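Local atomic coordinates of phosphoenolpyruvate-protein phosphotransferase (Acinetobacter sp., PDB entry 3CI6), a protein that probably transfers the phosphoryl group of phosphoenolpyruvate to a protein histidine, with Mg(2+) as cofactor, and is represented here by its GAF domain. Residues R14-I19 against V151-Q156; I31-V36 against L59-G64. All coordinates share one frame; numbering follows the deposited sequence.

Contact 1 and contact 2 are successive layers of one GAF domain, their centres about 12 Å apart. Contact 1, fully buried, pairs helix 7-20 with helix 144-167 and borders the second subunit; contact 2, only partly buried and touched by no other chain, lays helix 25-40 on strand 56-63 of the antiparallel sheet. Helix 25-40 connects them: Val-36 CG2 packs 3.6 Å from Leu-153 CD1, and Glu-18 OE1 probably accepts a hydrogen bond from Gln-35 NE2. The chemistry changes with place in the fold: contact 1 has a direct side-chain-to-backbone hydrogen bond beside aliphatic packing, whereas contact 2 combines valine packing with a water bridge at its rim.

Contact 1 (R14-I19 against V151-Q156); sequences RIVQEI and VTLCAQ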
ATOM      1  N   ARG B  14      -1.948  -4.196  11.018  1.00  8.18           N
ATOM      2  CA  ARG B  14      -2.644  -5.474  11.125  1.00  9.58           C
ATOM      3  C   ARG B  14      -3.431  -5.777   9.854  1.00  8.46           C
ATOM      4  O   ARG B  14      -3.394  -6.906   9.343  1.00  9.69           O
ATOM      5  CB  ARG B  14      -3.584  -5.452  12.321  1.00 10.71           C
ATOM      6  CG  ARG B  14      -4.286  -6.720  12.530  1.00 15.42           C
ATOM      7  CD  ARG B  14      -4.797  -6.878  13.955  1.00 18.09           C
ATOM      8  NE  ARG B  14      -5.506  -5.718  14.477  1.00 21.24           N
ATOM      9  CZ  ARG B  14      -6.687  -5.279  14.042  1.00 25.78           C
ATOM     10  NH1 ARG B  14      -7.223  -4.204  14.624  1.00 26.94           N
ATOM     11  NH2 ARG B  14      -7.339  -5.870  13.029  1.00 28.67           N
ATOM     12  N   ILE B  15      -4.146  -4.780   9.352  1.00  7.83           N
ATOM     13  CA  ILE B  15      -4.941  -4.961   8.142  1.00  7.63           C
ATOM     14  C   ILE B  15      -4.036  -5.151   6.939  1.00  7.92           C
ATOM     15  O   ILE B  15      -4.255  -6.046   6.116  1.00  7.86           O
ATOM     16  CB  ILE B  15      -5.887  -3.767   7.915  1.00  7.85           C
ATOM     17  CG1 ILE B  15      -6.823  -3.599   9.093  1.00  8.04           C
ATOM     18  CG2 ILE B  15      -6.685  -3.981   6.638  1.00  8.46           C
ATOM     19  CD1 ILE B  15      -7.584  -2.269   9.183  1.00 10.50           C
ATOM     20  N   VAL B  16      -2.979  -4.338   6.856  1.00  7.34           N
ATOM     21  CA  VAL B  16      -2.047  -4.462   5.738  1.00  7.94           C
ATOM     22  C   VAL B  16      -1.440  -5.884   5.664  1.00  8.35           C
ATOM     23  O   VAL B  16      -1.318  -6.495   4.595  1.00  8.09           O
ATOM     24  CB  VAL B  16      -0.966  -3.375   5.819  1.00  9.21           C
ATOM     25  CG1 VAL B  16       0.215  -3.727   4.956  1.00 12.06           C
ATOM     26  CG2 VAL B  16      -1.539  -2.032   5.467  1.00  8.96           C
ATOM     27  N   GLN B  17      -1.116  -6.447   6.821  1.00  8.45           N
ATOM     28  CA  GLN B  17      -0.522  -7.785   6.872  1.00  9.28           C
ATOM     29  C   GLN B  17      -1.524  -8.844   6.472  1.00  8.56           C
ATOM     30  O   GLN B  17      -1.180  -9.745   5.723  1.00  9.95           O
ATOM     31  CB  GLN B  17       0.145  -8.037   8.227  1.00  9.65           C
ATOM     32  CG  GLN B  17       1.367  -7.113   8.350  1.00 12.04           C
ATOM     33  CD  GLN B  17       2.441  -7.570   9.269  1.00 16.06           C
ATOM     34  OE1 GLN B  17       2.406  -7.276  10.476  1.00 18.23           O
ATOM     35  NE2 GLN B  17       3.460  -8.246   8.698  1.00 21.21           N
ATOM     36  N   GLU B  18      -2.770  -8.696   6.892  1.00  8.54           N
ATOM     37  CA  GLU B  18      -3.790  -9.657   6.494  1.00 10.25           C
ATOM     38  C   GLU B  18      -4.044  -9.567   4.996  1.00 10.59           C
ATOM     39  O   GLU B  18      -4.163 -10.613   4.325  1.00 11.91           O
ATOM     40  CB  GLU B  18      -5.069  -9.444   7.298  1.00 10.29           C
ATOM     41  CG  GLU B  18      -6.039 -10.612   7.194  1.00 12.19           C
ATOM     42  CD  GLU B  18      -7.364 -10.388   7.915  1.00 13.27           C
ATOM     43  OE1 GLU B  18      -7.585  -9.337   8.551  1.00 16.88           O
ATOM     44  OE2 GLU B  18      -8.204 -11.311   7.811  1.00 18.51           O
ATOM     45  N   ILE B  19      -4.105  -8.367   4.435  1.00 10.24           N
ATOM     46  CA  ILE B  19      -4.258  -8.239   2.968  1.00 11.16           C
ATOM     47  C   ILE B  19      -3.035  -8.824   2.243  1.00 11.17           C
ATOM     48  O   ILE B  19      -3.142  -9.519   1.218  1.00 11.62           O
ATOM     49  CB  ILE B  19      -4.486  -6.783   2.554  1.00 11.05           C
ATOM     50  CG1 ILE B  19      -5.822  -6.266   3.073  1.00 10.91           C
ATOM     51  CG2 ILE B  19      -4.439  -6.634   1.030  1.00 10.18           C
ATOM     52  CD1 ILE B  19      -5.988  -4.754   2.975  1.00 13.26           C
ATOM     53  N   VAL B 151      -6.086   6.178   2.215  1.00  5.00           N
ATOM     54  CA  VAL B 151      -5.106   6.334   1.123  1.00  4.87           C
ATOM     55  C   VAL B 151      -4.047   5.229   1.172  1.00  5.01           C
ATOM     56  O   VAL B 151      -3.675   4.642   0.149  1.00  5.60           O
ATOM     57  CB  VAL B 151      -4.510   7.750   1.101  1.00  5.02           C
ATOM     58  CG1 VAL B 151      -3.269   7.850   0.200  1.00  4.56           C
ATOM     59  CG2 VAL B 151      -5.583   8.769   0.710  1.00  5.29           C
ATOM     60  N   THR B 152      -3.542   4.934   2.365  1.00  4.56           N
ATOM     61  CA  THR B 152      -2.487   3.941   2.513  1.00  5.57           C
ATOM     62  C   THR B 152      -2.983   2.542   2.149  1.00  6.53           C
ATOM     63  O   THR B 152      -2.321   1.826   1.381  1.00  7.08           O
ATOM     64  CB  THR B 152      -1.900   4.009   3.925  1.00  5.62           C
ATOM     65  OG1 THR B 152      -1.406   5.344   4.176  1.00  6.49           O
ATOM     66  CG2 THR B 152      -0.765   2.946   4.056  1.00  6.28           C
ATOM     67  N   LEU B 153      -4.176   2.155   2.624  1.00  5.32           N
ATOM     68  CA  LEU B 153      -4.745   0.877   2.222  1.00  6.24           C
ATOM     69  C   LEU B 153      -5.018   0.834   0.733  1.00  6.50           C
ATOM     70  O   LEU B 153      -4.788  -0.180   0.076  1.00  6.94           O
ATOM     71  CB  LEU B 153      -6.028   0.608   3.002  1.00  6.72           C
ATOM     72  CG  LEU B 153      -5.783   0.242   4.447  1.00  7.41           C
ATOM     73  CD1 LEU B 153      -7.104   0.368   5.260  1.00  9.64           C
ATOM     74  CD2 LEU B 153      -5.160  -1.142   4.602  1.00  9.94           C
ATOM     75  N   CYS B 154      -5.521   1.932   0.165  1.00  6.37           N
ATOM     76  CA  CYS B 154      -5.785   1.888  -1.263  1.00  6.13           C
ATOM     77  C   CYS B 154      -4.472   1.690  -2.056  1.00  6.25           C
ATOM     78  O   CYS B 154      -4.439   1.009  -3.098  1.00  6.08           O
ATOM     79  CB  CYS B 154      -6.492   3.150  -1.727  1.00  6.32           C
ATOM     80  SG  CYS B 154      -8.233   3.190  -1.303  1.00  6.99           S
ATOM     81  N   ALA B 155      -3.380   2.294  -1.571  1.00  5.42           N
ATOM     82  CA  ALA B 155      -2.092   2.181  -2.266  1.00  6.31           C
ATOM     83  C   ALA B 155      -1.596   0.749  -2.205  1.00  6.60           C
ATOM     84  O   ALA B 155      -0.986   0.242  -3.186  1.00  7.21           O
ATOM     85  CB  ALA B 155      -1.108   3.080  -1.601  1.00  8.01           C
ATOM     86  N   GLN B 156      -1.878   0.059  -1.112  1.00  6.72           N
ATOM     87  CA  GLN B 156      -1.520  -1.364  -1.035  1.00  7.38           C
ATOM     88  C   GLN B 156      -2.340  -2.154  -2.035  1.00  6.26           C
ATOM     89  O   GLN B 156      -1.800  -2.989  -2.816  1.00  6.34           O
ATOM     90  CB  GLN B 156      -1.769  -1.940   0.343  1.00  7.66           C
ATOM     91  CG  GLN B 156      -1.439  -3.417   0.404  1.00  7.35           C
ATOM     92  CD  GLN B 156      -1.705  -4.035   1.732  1.00  9.45           C
ATOM     93  OE1 GLN B 156      -2.346  -3.425   2.602  1.00 14.30           O
ATOM     94  NE2 GLN B 156      -1.240  -5.242   1.919  1.00  8.21           N
TER
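Gln-156 carries the polar half of this contact and Leu-153 the apolar half. The carboxamide NE2 of Gln-156 donates to the backbone O of Val-16 over 3.0 Å, nearly straight at 168°. The acceptor is used on a lone pair in the carbonyl plane, and it lies almost in the amide plane of Gln-156. Gln-156 OE1 rests 3.3 Å from Val-16 CG2, and Ile-19 CG2 packs against Gln-156 NE2 at 3.6 Å.

Beside this, the CD2 branch of Leu-153 reaches between three aliphatic side chains: it meets Ile-15 CG2 and Val-16 CG2, each at 3.8 Å, and Ile-19 CD1 at 4.0 Å. Ile-15 and Ile-19 cross the leucine at about a right angle; Val-16 crosses it obliquely.

Torsions set these tips. Gln-156 has CG anti to the backbone N (chi1 178°) and runs out extended, so that its carboxamide reaches the Val-16 carbonyl although the local axes are 10.8 Å apart. Helical periodicity puts Ile-15 and Ile-19, one turn apart, on the same leucine; the local axes run 13° from parallel. Farther out, Leu-153 also touches Val-36 of helix 25-40, and Ala-155 packs on Val-16 of the second subunit while its carbonyl accepts from Gln-156 NE2 of that subunit.

The bond is made to a carbonyl of helix 7-20 and fixes the rotation of the carboxamide in an aliphatic setting. OE1 is buried against Val-16 without a hydrogen-bond partner in the model while NE2 makes the near-straight bond, so the contact fixes which end of the amide faces the carbonyl where the N-terminal helix joins the long C-terminal one beside the dimer interface.

Contact 2 (I31-V36 against L59-G64); sequences IMVNQV and LMASKG
Val-33 sets CG1 anti to its carbonyl carbon and beside the backbone N, which leaves CG2 in the crowded position between N and carbonyl carbon (chi1 -61°) and directs both methyls at the strand. Lys-63 has CG anti to the backbone N and then bends at chi2 (-71°), so it keeps CB and CG beside the helix while its ammonium end leads away. Asn-34 holds CG beside its own backbone N, anti to the carbonyl carbon, and brings OD1 against CB and CG of Lys-63.

Val-33 CG2 sits 4.0 Å from Ala-61 CB. Val-33 CG2 also lies over the Ser-62/Lys-63 peptide, 3.7 Å from Lys-63 N. The small alanine side chain, pointed at the helix, is consistent with the short 7.0 Å between the local axes, which run 18° from parallel. At the rim, Asn-34 OD1 lies 3.5 Å from Lys-63 CG, and the two side chains cross obliquely.

No direct hydrogen bond joins the segments. Instead one water accepts from Asn-34 ND2 at 2.8 Å and donates to the backbone O of Ser-62 at 3.1 Å; the same ND2 also bonds the carbonyl of Asp-30, one helical turn back. Lys-63 NZ donates to the carbonyls of Val-42 and Asp-43, beyond the end of helix 25-40. On the strand, Met-60 (selenomethionine) and Ala-61 both face Ile-47, a classic beta bulge.

Helix 25-40 thus covers the sheet of the GAF domain through aliphatic packing on the buried side and water and carbonyl contacts at the rim, where the lysine charge is probably eased by two backbone oxygens.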
ATOM      1  N   ILE B  31     -11.280  -8.596   2.744  1.00  6.75           N
ATOM      2  CA  ILE B  31     -10.603  -8.217   3.993  1.00  7.25           C
ATOM      3  C   ILE B  31     -10.595  -6.724   4.135  1.00  7.50           C
ATOM      4  O   ILE B  31     -10.907  -6.185   5.197  1.00  6.75           O
ATOM      5  CB  ILE B  31      -9.159  -8.735   3.998  1.00  7.12           C
ATOM      6  CG1 ILE B  31      -9.154 -10.242   4.172  1.00  8.32           C
ATOM      7  CG2 ILE B  31      -8.377  -8.136   5.134  1.00  7.96           C
ATOM      8  CD1 ILE B  31      -7.826 -10.902   3.660  1.00  9.94           C
HETATM    9  N   MSE B  32     -10.239  -6.016   3.070  0.50  8.99           N
HETATM   10  CA  MSE B  32     -10.139  -4.565   3.203  0.50 10.82           C
HETATM   11  C   MSE B  32     -11.473  -3.909   3.554  0.50  8.97           C
HETATM   12  O   MSE B  32     -11.531  -3.091   4.470  0.50  8.36           O
HETATM   13  CB  MSE B  32      -9.582  -3.908   1.958  0.50 11.27           C
HETATM   14  CG  MSE B  32      -9.269  -2.445   2.193  0.50 11.85           C
HETATM   15 SE   MSE B  32      -8.488  -1.723   0.631  0.50 23.67          SE
HETATM   16  CE  MSE B  32      -9.994  -2.086  -0.601  0.60  6.72           C
ATOM     17  N   VAL B  33     -12.542  -4.235   2.844  1.00  7.27           N
ATOM     18  CA  VAL B  33     -13.825  -3.522   3.134  1.00  7.80           C
ATOM     19  C   VAL B  33     -14.329  -3.823   4.536  1.00  7.91           C
ATOM     20  O   VAL B  33     -14.866  -2.950   5.234  1.00  7.87           O
ATOM     21  CB  VAL B  33     -14.927  -3.730   2.065  1.00  7.96           C
ATOM     22  CG1 VAL B  33     -14.439  -3.202   0.727  1.00  9.70           C
ATOM     23  CG2 VAL B  33     -15.403  -5.154   2.013  1.00  7.85           C
ATOM     24  N   ASN B  34     -14.193  -5.058   4.989  1.00  6.55           N
ATOM     25  CA  ASN B  34     -14.706  -5.432   6.307  1.00  6.70           C
ATOM     26  C   ASN B  34     -13.843  -4.837   7.405  1.00  6.34           C
ATOM     27  O   ASN B  34     -14.357  -4.336   8.400  1.00  7.23           O
ATOM     28  CB  ASN B  34     -14.800  -6.941   6.395  1.00  6.42           C
ATOM     29  CG  ASN B  34     -16.035  -7.450   5.694  1.00  7.82           C
ATOM     30  OD1 ASN B  34     -17.149  -7.339   6.238  1.00 10.64           O
ATOM     31  ND2 ASN B  34     -15.882  -7.917   4.462  1.00  9.52           N
ATOM     32  N   GLN B  35     -12.526  -4.893   7.223  1.00  6.13           N
ATOM     33  CA  GLN B  35     -11.643  -4.311   8.216  1.00  6.94           C
ATOM     34  C   GLN B  35     -11.685  -2.794   8.300  1.00  6.41           C
ATOM     35  O   GLN B  35     -11.652  -2.258   9.410  1.00  7.73           O
ATOM     36  CB  GLN B  35     -10.205  -4.803   8.072  1.00  8.51           C
ATOM     37  CG  GLN B  35     -10.042  -6.288   8.222  1.00  9.23           C
ATOM     38  CD  GLN B  35     -10.286  -6.814   9.594  1.00 14.72           C
ATOM     39  OE1 GLN B  35     -10.779  -6.098  10.483  1.00 21.15           O
ATOM     40  NE2 GLN B  35      -9.901  -8.058   9.819  1.00 17.63           N
ATOM     41  N   VAL B  36     -11.850  -2.130   7.165  1.00  6.89           N
ATOM     42  CA  VAL B  36     -12.060  -0.673   7.154  1.00  7.21           C
ATOM     43  C   VAL B  36     -13.362  -0.354   7.903  1.00  6.95           C
ATOM     44  O   VAL B  36     -13.403   0.526   8.779  1.00  8.38           O
ATOM     45  CB  VAL B  36     -12.090  -0.082   5.752  1.00  7.29           C
ATOM     46  CG1 VAL B  36     -12.652   1.360   5.771  1.00  8.48           C
ATOM     47  CG2 VAL B  36     -10.638  -0.100   5.158  1.00  7.93           C
ATOM     48  N   LEU B  59     -18.850  -3.115  -8.741  1.00  5.54           N
ATOM     49  CA  LEU B  59     -18.788  -3.344  -7.306  1.00  5.38           C
ATOM     50  C   LEU B  59     -18.196  -4.719  -7.063  1.00  5.95           C
ATOM     51  O   LEU B  59     -18.736  -5.716  -7.558  1.00  5.61           O
ATOM     52  CB  LEU B  59     -20.199  -3.278  -6.724  1.00  5.14           C
ATOM     53  CG  LEU B  59     -20.304  -3.561  -5.243  1.00  5.56           C
ATOM     54  CD1 LEU B  59     -19.550  -2.575  -4.362  1.00  6.33           C
ATOM     55  CD2 LEU B  59     -21.793  -3.581  -4.864  1.00  7.63           C
HETATM   56  N   MSE B  60     -17.056  -4.776  -6.392  1.00  5.80           N
HETATM   57  CA  MSE B  60     -16.350  -6.061  -6.154  1.00  6.80           C
HETATM   58  C   MSE B  60     -16.314  -6.594  -4.742  1.00  6.67           C
HETATM   59  O   MSE B  60     -16.052  -7.801  -4.520  1.00  7.24           O
HETATM   60  CB  MSE B  60     -14.912  -5.967  -6.676  1.00  9.54           C
HETATM   61  CG  MSE B  60     -14.815  -5.624  -8.113  1.00 12.79           C
HETATM   62 SE   MSE B  60     -15.120  -7.173  -9.165  0.80 23.82          SE
HETATM   63  CE  MSE B  60     -13.490  -8.213  -8.734  1.00 17.22           C
ATOM     64  N   ALA B  61     -16.612  -5.719  -3.788  1.00  6.43           N
ATOM     65  CA  ALA B  61     -16.710  -6.136  -2.394  1.00  6.52           C
ATOM     66  C   ALA B  61     -17.420  -5.059  -1.601  1.00  5.57           C
ATOM     67  O   ALA B  61     -17.319  -3.873  -1.944  1.00  6.34           O
ATOM     68  CB  ALA B  61     -15.340  -6.395  -1.823  1.00  7.81           C
ATOM     69  N   SER B  62     -18.119  -5.452  -0.554  1.00  6.33           N
ATOM     70  CA  SER B  62     -18.785  -4.488   0.310  1.00  6.00           C
ATOM     71  C   SER B  62     -19.077  -5.048   1.675  1.00  6.07           C
ATOM     72  O   SER B  62     -19.489  -6.205   1.822  1.00  8.18           O
ATOM     73  CB  SER B  62     -20.107  -4.025  -0.285  1.00  6.14           C
ATOM     74  OG  SER B  62     -20.692  -2.984   0.503  1.00  6.61           O
ATOM     75  N   LYS B  63     -18.875  -4.198   2.679  1.00  6.13           N
ATOM     76  CA  LYS B  63     -19.488  -4.398   3.999  1.00  6.74           C
ATOM     77  C   LYS B  63     -20.638  -3.401   4.078  1.00  6.28           C
ATOM     78  O   LYS B  63     -20.385  -2.209   3.983  1.00  7.67           O
ATOM     79  CB  LYS B  63     -18.481  -4.213   5.143  1.00  8.36           C
ATOM     80  CG  LYS B  63     -19.067  -4.382   6.561  1.00  9.78           C
ATOM     81  CD  LYS B  63     -19.994  -3.224   6.970  1.00 14.18           C
ATOM     82  CE  LYS B  63     -20.132  -3.056   8.494  1.00 16.12           C
ATOM     83  NZ  LYS B  63     -21.107  -1.949   8.842  1.00 18.15           N
ATOM     84  N   GLY B  64     -21.874  -3.881   4.196  1.00  5.56           N
ATOM     85  CA  GLY B  64     -23.010  -3.021   4.416  1.00  5.18           C
ATOM     86  C   GLY B  64     -24.010  -2.951   3.283  1.00  5.68           C
ATOM     87  O   GLY B  64     -25.197  -2.800   3.550  1.00  5.66           O
TER
HETATM   88  O   HOH W   1     -18.243  -8.671   3.191  1.00 35.45           O